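Local coordinates for protein inactive glucansucrase (Lactobacillus reuteri, PDB 5JBD) that is an inactive glucansucrase of glycoside hydrolase family 70, built around a TIM barrel and modelled with a bound calcium ion, at residues A[263-268]-A[728-733]; A[259-262]-A[268-271]; A[735-738]-A[743-746]. All blocks are in the same frame, centred on the assembly; numbering follows the deposited sequence.

Interaction 1: A[263-268]-A[728-733]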
ATOM      1  N   LEU A 263      17.842   8.710   1.534  1.00 25.11           N
ATOM      2  CA  LEU A 263      18.864   8.956   0.511  1.00 25.29           C
ATOM      3  C   LEU A 263      20.293   8.914   1.053  1.00 26.01           C
ATOM      4  O   LEU A 263      21.243   8.918   0.260  1.00 25.94           O
ATOM      5  CB  LEU A 263      18.620  10.301  -0.203  1.00 25.69           C
ATOM      6  CG  LEU A 263      17.371  10.433  -1.091  1.00 24.18           C
ATOM      7  CD1 LEU A 263      17.051  11.902  -1.366  1.00 24.88           C
ATOM      8  CD2 LEU A 263      17.504   9.679  -2.412  1.00 24.89           C
ATOM      9  N   ASN A 264      20.442   8.879   2.386  1.00 25.58           N
ATOM     10  CA  ASN A 264      21.727   8.752   3.058  1.00 26.44           C
ATOM     11  C   ASN A 264      21.710   7.683   4.176  1.00 26.89           C
ATOM     12  O   ASN A 264      22.497   7.769   5.123  1.00 25.80           O
ATOM     13  CB  ASN A 264      22.102  10.123   3.641  1.00 26.94           C
ATOM     14  CG  ASN A 264      22.374  11.143   2.563  1.00 25.91           C
ATOM     15  OD1 ASN A 264      23.442  11.151   1.974  1.00 26.57           O
ATOM     16  ND2 ASN A 264      21.399  11.979   2.277  1.00 25.57           N
ATOM     17  N   TYR A 265      20.849   6.671   4.032  1.00 25.84           N
ATOM     18  CA  TYR A 265      20.531   5.719   5.120  1.00 26.97           C
ATOM     19  C   TYR A 265      21.749   5.125   5.845  1.00 29.13           C
ATOM     20  O   TYR A 265      21.898   5.281   7.074  1.00 29.64           O
ATOM     21  CB  TYR A 265      19.605   4.601   4.613  1.00 27.17           C
ATOM     22  CG  TYR A 265      19.276   3.578   5.678  1.00 26.81           C
ATOM     23  CD1 TYR A 265      18.429   3.902   6.733  1.00 27.84           C
ATOM     24  CD2 TYR A 265      19.840   2.308   5.656  1.00 27.30           C
ATOM     25  CE1 TYR A 265      18.144   2.992   7.737  1.00 27.43           C
ATOM     26  CE2 TYR A 265      19.537   1.372   6.641  1.00 28.08           C
ATOM     27  CZ  TYR A 265      18.684   1.725   7.675  1.00 28.28           C
ATOM     28  OH  TYR A 265      18.409   0.839   8.684  1.00 28.97           O
ATOM     29  N   GLY A 266      22.608   4.432   5.109  1.00 30.33           N
ATOM     30  CA  GLY A 266      23.763   3.770   5.719  1.00 31.61           C
ATOM     31  C   GLY A 266      24.706   4.746   6.433  1.00 34.12           C
ATOM     32  O   GLY A 266      25.137   4.496   7.570  1.00 31.37           O
ATOM     33  N   LYS A 267      25.026   5.856   5.763  1.00 35.55           N
ATOM     34  CA  LYS A 267      25.912   6.881   6.344  1.00 37.20           C
ATOM     35  C   LYS A 267      25.355   7.407   7.652  1.00 35.32           C
ATOM     36  O   LYS A 267      26.075   7.526   8.621  1.00 35.52           O
ATOM     37  CB  LYS A 267      26.134   8.045   5.374  1.00 40.41           C
ATOM     38  CG  LYS A 267      27.109   7.690   4.272  1.00 45.52           C
ATOM     39  CD  LYS A 267      27.575   8.837   3.414  1.00 50.43           C
ATOM     40  CE  LYS A 267      28.746   8.402   2.525  1.00 51.94           C
ATOM     41  NZ  LYS A 267      29.107   9.399   1.483  1.00 52.30           N
ATOM     42  N   LEU A 268      24.059   7.686   7.667  1.00 33.80           N
ATOM     43  CA  LEU A 268      23.417   8.267   8.832  1.00 33.80           C
ATOM     44  C   LEU A 268      23.210   7.295   9.999  1.00 34.04           C
ATOM     45  O   LEU A 268      23.112   7.732  11.140  1.00 33.47           O
ATOM     46  CB  LEU A 268      22.087   8.893   8.432  1.00 32.34           C
ATOM     47  CG  LEU A 268      22.210  10.111   7.521  1.00 32.14           C
ATOM     48  CD1 LEU A 268      20.830  10.546   7.082  1.00 31.39           C
ATOM     49  CD2 LEU A 268      22.963  11.248   8.216  1.00 33.38           C
ATOM     50  N   GLU A 728      21.031  -3.172   9.164  1.00 29.08           N
ATOM     51  CA  GLU A 728      22.435  -3.434   8.826  1.00 31.20           C
ATOM     52  C   GLU A 728      22.524  -4.286   7.563  1.00 29.01           C
ATOM     53  O   GLU A 728      23.342  -4.033   6.680  1.00 28.23           O
ATOM     54  CB  GLU A 728      23.177  -4.173   9.955  1.00 34.00           C
ATOM     55  CG  GLU A 728      24.646  -3.891   9.985  1.00 38.83           C
ATOM     56  CD  GLU A 728      25.360  -4.589  11.133  1.00 46.13           C
ATOM     57  OE1 GLU A 728      24.985  -4.396  12.314  1.00 49.02           O
ATOM     58  OE2 GLU A 728      26.302  -5.332  10.843  1.00 48.29           O
ATOM     59  N   GLU A 729      21.690  -5.314   7.503  1.00 28.87           N
ATOM     60  CA  GLU A 729      21.615  -6.172   6.313  1.00 27.62           C
ATOM     61  C   GLU A 729      21.183  -5.367   5.069  1.00 27.81           C
ATOM     62  O   GLU A 729      21.818  -5.461   4.021  1.00 26.46           O
ATOM     63  CB  GLU A 729      20.678  -7.349   6.572  1.00 28.56           C
ATOM     64  CG  GLU A 729      21.293  -8.444   7.441  1.00 29.20           C
ATOM     65  CD  GLU A 729      20.294  -9.475   7.926  1.00 29.74           C
ATOM     66  OE1 GLU A 729      19.061  -9.233   7.830  1.00 27.25           O
ATOM     67  OE2 GLU A 729      20.742 -10.539   8.429  1.00 28.86           O
ATOM     68  N   LEU A 730      20.139  -4.550   5.221  1.00 28.28           N
ATOM     69  CA  LEU A 730      19.674  -3.663   4.148  1.00 27.56           C
ATOM     70  C   LEU A 730      20.814  -2.803   3.578  1.00 27.69           C
ATOM     71  O   LEU A 730      21.018  -2.751   2.358  1.00 26.38           O
ATOM     72  CB  LEU A 730      18.534  -2.759   4.631  1.00 27.47           C
ATOM     73  CG  LEU A 730      18.030  -1.675   3.658  1.00 27.54           C
ATOM     74  CD1 LEU A 730      17.605  -2.272   2.326  1.00 27.30           C
ATOM     75  CD2 LEU A 730      16.872  -0.908   4.264  1.00 26.45           C
ATOM     76  N   ALA A 731      21.566  -2.147   4.456  1.00 26.81           N
ATOM     77  CA  ALA A 731      22.673  -1.297   4.002  1.00 27.17           C
ATOM     78  C   ALA A 731      23.753  -2.073   3.244  1.00 27.96           C
ATOM     79  O   ALA A 731      24.272  -1.587   2.231  1.00 27.48           O
ATOM     80  CB  ALA A 731      23.290  -0.543   5.169  1.00 27.29           C
ATOM     81  N   ASN A 732      24.100  -3.269   3.732  1.00 28.31           N
ATOM     82  CA  ASN A 732      25.045  -4.138   3.021  1.00 28.72           C
ATOM     83  C   ASN A 732      24.478  -4.616   1.686  1.00 28.46           C
ATOM     84  O   ASN A 732      25.212  -4.708   0.709  1.00 28.88           O
ATOM     85  CB  ASN A 732      25.444  -5.347   3.875  1.00 31.46           C
ATOM     86  CG  ASN A 732      26.472  -4.999   4.936  1.00 32.63           C
ATOM     87  OD1 ASN A 732      27.340  -4.122   4.753  1.00 33.27           O
ATOM     88  ND2 ASN A 732      26.385  -5.682   6.052  1.00 33.66           N
ATOM     89  N   THR A 733      23.171  -4.887   1.647  1.00 27.19           N
ATOM     90  CA  THR A 733      22.500  -5.294   0.408  1.00 27.92           C
ATOM     91  C   THR A 733      22.517  -4.178  -0.638  1.00 27.84           C
ATOM     92  O   THR A 733      22.829  -4.425  -1.805  1.00 27.09           O
ATOM     93  CB  THR A 733      21.057  -5.763   0.692  1.00 28.26           C
ATOM     94  OG1 THR A 733      21.101  -6.840   1.637  1.00 27.75           O
ATOM     95  CG2 THR A 733      20.362  -6.234  -0.581  1.00 28.93           C
TER

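Interaction 2: A[259-262]-A[268-271]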
ATOM      1  N   GLU A 259      12.955  11.843   3.411  1.00 23.74           N
ATOM      2  CA  GLU A 259      13.612  11.610   2.119  1.00 23.84           C
ATOM      3  C   GLU A 259      15.128  11.733   2.228  1.00 24.04           C
ATOM      4  O   GLU A 259      15.858  10.869   1.734  1.00 23.28           O
ATOM      5  CB  GLU A 259      13.052  12.571   1.071  1.00 24.67           C
ATOM      6  CG  GLU A 259      11.596  12.274   0.706  1.00 23.68           C
ATOM      7  CD  GLU A 259      10.824  13.477   0.200  1.00 24.73           C
ATOM      8  OE1 GLU A 259      11.460  14.460  -0.234  1.00 27.05           O
ATOM      9  OE2 GLU A 259       9.571  13.455   0.266  1.00 23.67           O
ATOM     10  N   TYR A 260      15.590  12.767   2.939  1.00 23.89           N
ATOM     11  CA  TYR A 260      17.016  12.973   3.153  1.00 24.55           C
ATOM     12  C   TYR A 260      17.632  11.774   3.901  1.00 24.34           C
ATOM     13  O   TYR A 260      18.725  11.311   3.557  1.00 24.91           O
ATOM     14  CB  TYR A 260      17.281  14.297   3.899  1.00 24.95           C
ATOM     15  CG  TYR A 260      18.751  14.544   4.167  1.00 26.05           C
ATOM     16  CD1 TYR A 260      19.597  15.030   3.169  1.00 26.46           C
ATOM     17  CD2 TYR A 260      19.307  14.236   5.406  1.00 27.07           C
ATOM     18  CE1 TYR A 260      20.951  15.217   3.406  1.00 27.15           C
ATOM     19  CE2 TYR A 260      20.655  14.430   5.659  1.00 27.91           C
ATOM     20  CZ  TYR A 260      21.469  14.917   4.669  1.00 27.98           C
ATOM     21  OH  TYR A 260      22.804  15.096   4.949  1.00 29.18           O
ATOM     22  N   PHE A 261      16.911  11.265   4.896  1.00 24.62           N
ATOM     23  CA  PHE A 261      17.341  10.091   5.673  1.00 25.48           C
ATOM     24  C   PHE A 261      17.519   8.859   4.793  1.00 25.82           C
ATOM     25  O   PHE A 261      18.566   8.207   4.806  1.00 26.07           O
ATOM     26  CB  PHE A 261      16.306   9.818   6.774  1.00 25.91           C
ATOM     27  CG  PHE A 261      16.546   8.568   7.582  1.00 26.49           C
ATOM     28  CD1 PHE A 261      17.478   8.553   8.612  1.00 26.52           C
ATOM     29  CD2 PHE A 261      15.784   7.423   7.354  1.00 26.79           C
ATOM     30  CE1 PHE A 261      17.676   7.408   9.381  1.00 27.88           C
ATOM     31  CE2 PHE A 261      15.970   6.282   8.124  1.00 27.08           C
ATOM     32  CZ  PHE A 261      16.925   6.271   9.133  1.00 27.13           C
ATOM     33  N   LEU A 262      16.500   8.561   4.000  1.00 26.11           N
ATOM     34  CA  LEU A 262      16.538   7.386   3.125  1.00 25.01           C
ATOM     35  C   LEU A 262      17.626   7.499   2.047  1.00 25.20           C
ATOM     36  O   LEU A 262      18.299   6.515   1.747  1.00 24.91           O
ATOM     37  CB  LEU A 262      15.167   7.131   2.510  1.00 24.50           C
ATOM     38  CG  LEU A 262      14.085   6.725   3.522  1.00 23.53           C
ATOM     39  CD1 LEU A 262      12.731   6.792   2.866  1.00 23.63           C
ATOM     40  CD2 LEU A 262      14.338   5.339   4.118  1.00 23.76           C
ATOM     41  N   LEU A 268      24.059   7.686   7.667  1.00 33.80           N
ATOM     42  CA  LEU A 268      23.417   8.267   8.832  1.00 33.80           C
ATOM     43  C   LEU A 268      23.210   7.295   9.999  1.00 34.04           C
ATOM     44  O   LEU A 268      23.112   7.732  11.140  1.00 33.47           O
ATOM     45  CB  LEU A 268      22.087   8.893   8.432  1.00 32.34           C
ATOM     46  CG  LEU A 268      22.210  10.111   7.521  1.00 32.14           C
ATOM     47  CD1 LEU A 268      20.830  10.546   7.082  1.00 31.39           C
ATOM     48  CD2 LEU A 268      22.963  11.248   8.216  1.00 33.38           C
ATOM     49  N   MET A 269      23.154   5.992   9.718  1.00 33.29           N
ATOM     50  CA  MET A 269      23.029   4.969  10.777  1.00 32.56           C
ATOM     51  C   MET A 269      24.368   4.420  11.259  1.00 32.98           C
ATOM     52  O   MET A 269      24.409   3.700  12.251  1.00 33.37           O
ATOM     53  CB  MET A 269      22.171   3.798  10.284  1.00 32.25           C
ATOM     54  CG  MET A 269      20.705   4.151  10.070  1.00 31.02           C
ATOM     55  SD  MET A 269      19.872   4.825  11.530  1.00 32.58           S
ATOM     56  CE  MET A 269      20.024   3.435  12.660  1.00 34.65           C
ATOM     57  N   GLY A 270      25.457   4.764  10.575  1.00 33.04           N
ATOM     58  CA  GLY A 270      26.748   4.136  10.825  1.00 34.19           C
ATOM     59  C   GLY A 270      26.795   2.685  10.360  1.00 34.15           C
ATOM     60  O   GLY A 270      27.594   1.895  10.857  1.00 32.94           O
ATOM     61  N   TYR A 271      25.961   2.346   9.377  1.00 34.10           N
ATOM     62  CA  TYR A 271      25.988   1.036   8.747  1.00 33.59           C
ATOM     63  C   TYR A 271      26.887   1.154   7.495  1.00 33.30           C
ATOM     64  O   TYR A 271      27.724   2.063   7.418  1.00 32.74           O
ATOM     65  CB  TYR A 271      24.564   0.597   8.409  1.00 33.14           C
ATOM     66  CG  TYR A 271      23.611   0.411   9.579  1.00 33.54           C
ATOM     67  CD1 TYR A 271      24.067   0.242  10.890  1.00 35.04           C
ATOM     68  CD2 TYR A 271      22.246   0.352   9.360  1.00 31.86           C
ATOM     69  CE1 TYR A 271      23.182   0.066  11.937  1.00 36.04           C
ATOM     70  CE2 TYR A 271      21.357   0.164  10.400  1.00 32.61           C
ATOM     71  CZ  TYR A 271      21.828   0.013  11.688  1.00 33.79           C
ATOM     72  OH  TYR A 271      20.944  -0.169  12.724  1.00 34.47           O
TER

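Interaction 3: A[735-738]-A[743-746]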
ATOM      1  N   ALA A 735      24.696  -1.779  -0.845  1.00 28.37           N
ATOM      2  CA  ALA A 735      26.107  -1.675  -1.271  1.00 29.91           C
ATOM      3  C   ALA A 735      26.480  -2.762  -2.275  1.00 29.69           C
ATOM      4  O   ALA A 735      27.179  -2.491  -3.257  1.00 27.12           O
ATOM      5  CB  ALA A 735      27.036  -1.730  -0.075  1.00 31.10           C
ATOM      6  N   ALA A 736      26.004  -3.985  -2.025  1.00 30.11           N
ATOM      7  CA  ALA A 736      26.229  -5.102  -2.952  1.00 29.60           C
ATOM      8  C   ALA A 736      25.592  -4.851  -4.326  1.00 28.08           C
ATOM      9  O   ALA A 736      26.217  -5.109  -5.352  1.00 27.01           O
ATOM     10  CB  ALA A 736      25.718  -6.408  -2.353  1.00 30.92           C
ATOM     11  N   LEU A 737      24.375  -4.321  -4.345  1.00 26.16           N
ATOM     12  CA  LEU A 737      23.725  -3.956  -5.606  1.00 26.60           C
ATOM     13  C   LEU A 737      24.485  -2.825  -6.309  1.00 27.26           C
ATOM     14  O   LEU A 737      24.682  -2.869  -7.521  1.00 25.65           O
ATOM     15  CB  LEU A 737      22.266  -3.560  -5.371  1.00 25.62           C
ATOM     16  CG  LEU A 737      21.368  -4.711  -4.886  1.00 25.71           C
ATOM     17  CD1 LEU A 737      20.049  -4.187  -4.365  1.00 24.46           C
ATOM     18  CD2 LEU A 737      21.129  -5.733  -5.994  1.00 26.66           C
ATOM     19  N   HIS A 738      24.920  -1.820  -5.539  1.00 27.52           N
ATOM     20  CA  HIS A 738      25.756  -0.750  -6.081  1.00 27.45           C
ATOM     21  C   HIS A 738      27.045  -1.297  -6.692  1.00 28.41           C
ATOM     22  O   HIS A 738      27.425  -0.886  -7.780  1.00 27.83           O
ATOM     23  CB  HIS A 738      26.118   0.284  -5.007  1.00 28.30           C
ATOM     24  CG  HIS A 738      25.016   1.241  -4.684  1.00 26.83           C
ATOM     25  ND1 HIS A 738      24.982   1.942  -3.501  1.00 26.75           N
ATOM     26  CD2 HIS A 738      23.927   1.635  -5.390  1.00 26.61           C
ATOM     27  CE1 HIS A 738      23.911   2.710  -3.481  1.00 27.01           C
ATOM     28  NE2 HIS A 738      23.248   2.536  -4.611  1.00 26.98           N
ATOM     29  N   LYS A 743      21.339   0.875  -9.492  1.00 23.69           N
ATOM     30  CA  LYS A 743      20.836   1.877  -8.559  1.00 25.30           C
ATOM     31  C   LYS A 743      19.638   1.280  -7.861  1.00 24.81           C
ATOM     32  O   LYS A 743      19.011   0.354  -8.388  1.00 24.37           O
ATOM     33  CB  LYS A 743      20.445   3.170  -9.282  1.00 27.34           C
ATOM     34  CG  LYS A 743      21.611   3.852 -10.009  1.00 28.58           C
ATOM     35  CD  LYS A 743      22.655   4.390  -9.050  1.00 30.30           C
ATOM     36  CE  LYS A 743      23.688   5.232  -9.797  1.00 33.57           C
ATOM     37  NZ  LYS A 743      24.814   4.399 -10.248  1.00 35.35           N
ATOM     38  N   VAL A 744      19.337   1.796  -6.671  1.00 24.35           N
ATOM     39  CA  VAL A 744      18.327   1.212  -5.794  1.00 23.89           C
ATOM     40  C   VAL A 744      17.311   2.261  -5.341  1.00 23.13           C
ATOM     41  O   VAL A 744      17.694   3.333  -4.861  1.00 23.68           O
ATOM     42  CB  VAL A 744      18.994   0.592  -4.540  1.00 24.54           C
ATOM     43  CG1 VAL A 744      17.999  -0.277  -3.773  1.00 24.65           C
ATOM     44  CG2 VAL A 744      20.235  -0.219  -4.911  1.00 25.74           C
ATOM     45  N   GLN A 745      16.023   1.941  -5.446  1.00 21.60           N
ATOM     46  CA  GLN A 745      14.955   2.826  -4.967  1.00 21.16           C
ATOM     47  C   GLN A 745      14.235   2.237  -3.770  1.00 21.76           C
ATOM     48  O   GLN A 745      14.102   1.023  -3.652  1.00 23.77           O
ATOM     49  CB  GLN A 745      13.939   3.126  -6.068  1.00 21.63           C
ATOM     50  CG  GLN A 745      14.516   3.909  -7.246  1.00 21.94           C
ATOM     51  CD  GLN A 745      15.258   3.051  -8.267  1.00 23.53           C
ATOM     52  OE1 GLN A 745      14.870   1.914  -8.550  1.00 24.08           O
ATOM     53  NE2 GLN A 745      16.346   3.590  -8.815  1.00 25.35           N
ATOM     54  N   GLU A 746      13.772   3.104  -2.876  1.00 22.14           N
ATOM     55  CA  GLU A 746      12.937   2.682  -1.744  1.00 21.82           C
ATOM     56  C   GLU A 746      11.517   3.118  -2.009  1.00 21.58           C
ATOM     57  O   GLU A 746      11.268   4.206  -2.528  1.00 22.16           O
ATOM     58  CB  GLU A 746      13.431   3.285  -0.408  1.00 22.02           C
ATOM     59  CG  GLU A 746      12.504   3.119   0.800  1.00 21.85           C
ATOM     60  CD  GLU A 746      12.241   1.675   1.242  1.00 22.25           C
ATOM     61  OE1 GLU A 746      12.313   0.724   0.410  1.00 21.60           O
ATOM     62  OE2 GLU A 746      11.912   1.500   2.444  1.00 21.25           O
TER
HETATM   63  O   HOH W   1      25.787   1.684  -9.157  1.00 33.05           O

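Interaction 1: A[263-268]-A[728-733]
Gly266 and Ala731 mark the closest approach of the two backbones, their CA atoms 5.5 Å apart, where the first turn of the short helix 265-269 packs on helix 727-739. Such an approach suits two small residues: the methyl group of Ala731 looks toward the other segment, and its CB sits 4.4 Å from Gly266 CA with no side chain in between. Tyr265, the next residue back, directs its side chain toward the partner helix. Its CG lies anti to the backbone N (chi1 179°), which swings the ring toward the 728-733 turn. Tyr265 CE2 meets the Leu730 methyl CD2 at 4.2 Å and, a little more loosely, Ala731 CB at 4.5 Å; both carbons approach the ring obliquely. Leu715, from a loop, packs on both Leu730 and Tyr265, while the Phe261 ring meets the tyrosine ring nearly perpendicularly. Leu730 also packs on Tyr671 of helix 670-676, and the Glu729 carboxylate bonds to His669 and Asn672. On the facing side, Gly266 forms a backbone hydrogen bond with Gly275, and Lys267 N bonds to Asn276 OD1, so the short helix is held to the loop that leads into barrel strand 279-282. No hydrogen bond spans the two segments: two helices on the outside of the barrel are joined here by van der Waals contact alone, through one aromatic ring, one leucine methyl and a glycine-alanine approach.

Interaction 2: A[259-262]-A[268-271]
Leu268 reaches back across the break between helices 249-263 and 265-269 and sets one methyl, CD1, against two consecutive aromatic residues. That methyl lies 3.8 Å from Phe261 CA and 4.1 Å from Tyr260 CE2, so it touches backbone and ring carbons together; the leucine and tyrosine side chains run at about a right angle. Phe261 carries CG anti to its own N (chi1 175°), which directs the ring past Leu268 to Met269. The methionine chain does not extend: it turns at chi2 (-57°) and again at chi3, and the curl places SD beside the phenylalanine, 4.0 Å from Phe261 CE1. The sulfur stands at the ring edge, 5.2 Å from the centroid and 79° off the normal, a Met-aromatic contact of the edge type. Farther up the same chain, Met269 CB lies 3.5 Å above the plane of the Tyr271 ring, on one face and displaced toward its rim. Gly270, the first residue past the helix, has positive phi and turns the chain between them. Tyr713 meets Phe261 edge-to-face, and Tyr804 packs on Tyr260, Phe261 and Leu268. The two helices thus meet by apolar and sulfur-aromatic packing, with no hydrogen bond between the segments.

Interaction 3: A[735-738]-A[743-746]
His738 and Val744 share one acceptor: the carboxylate oxygen OD2 of Asp278 takes hydrogen bonds from His738 NE2 and from the backbone N of Val744. The other ring nitrogen, His738 ND1, is bonded to Asp274 O, so the imidazole is held at both ends and its rotation is fixed. With an acceptor at each nitrogen the ring is probably protonated, a charge the aspartate would help to stabilise. The Val744 methyl CG2 approaches the same ring obliquely, 4.1 Å from His738 NE2. This methyl also presses on the neighbouring leucine, 3.9 Å from Leu737 CB and 4.0 Å from Leu737 CD1, because CG2 stands anti to the carbonyl carbon of Val744 and faces the helix. Helix 727-739 connects parallel strands 688-691 and 743-748, the beta-alpha-beta crossover repeated around a TIM barrel, and Leu737 and Val744 fill the layer between helix and strand. Phe689 and Ile674 pack on Leu737 there, and Met691 on Val744. Lys743 points its CB away from the helix, yet its chain bends at chi2 (-67°). Lys743 NZ then bonds at 3.1 Å to a water, which in turn gives a weak bond of 3.3 Å to His738 O. Nearer the backbone, Lys743 CA lies 4.4 Å from His738 CD2, at the edge of the imidazole ring.

Overall arrangement
Interactions 1 and 2, with centres 7 Å apart, share helix 265-269 and meet at Tyr271: Gly266 O probably accepts a hydrogen bond from Tyr271 N at 2.9 Å, and Tyr271 CB packs 3.7 Å from Ala731 CB. Interaction 3 lies farther along helix 727-739, its centre 10 Å from that of interaction 1, where the helix packs on strand 743-748 of the barrel. Interactions 2 and 3 are 14 Å apart at their centres but touch where Leu262 CD1 lies 4.2 Å from Glu746 CG. Beyond that strand comes Asn751, which with Glu237, Asp243 and Asn287 forms the calcium site; none of the three contacts supplies a calcium ligand.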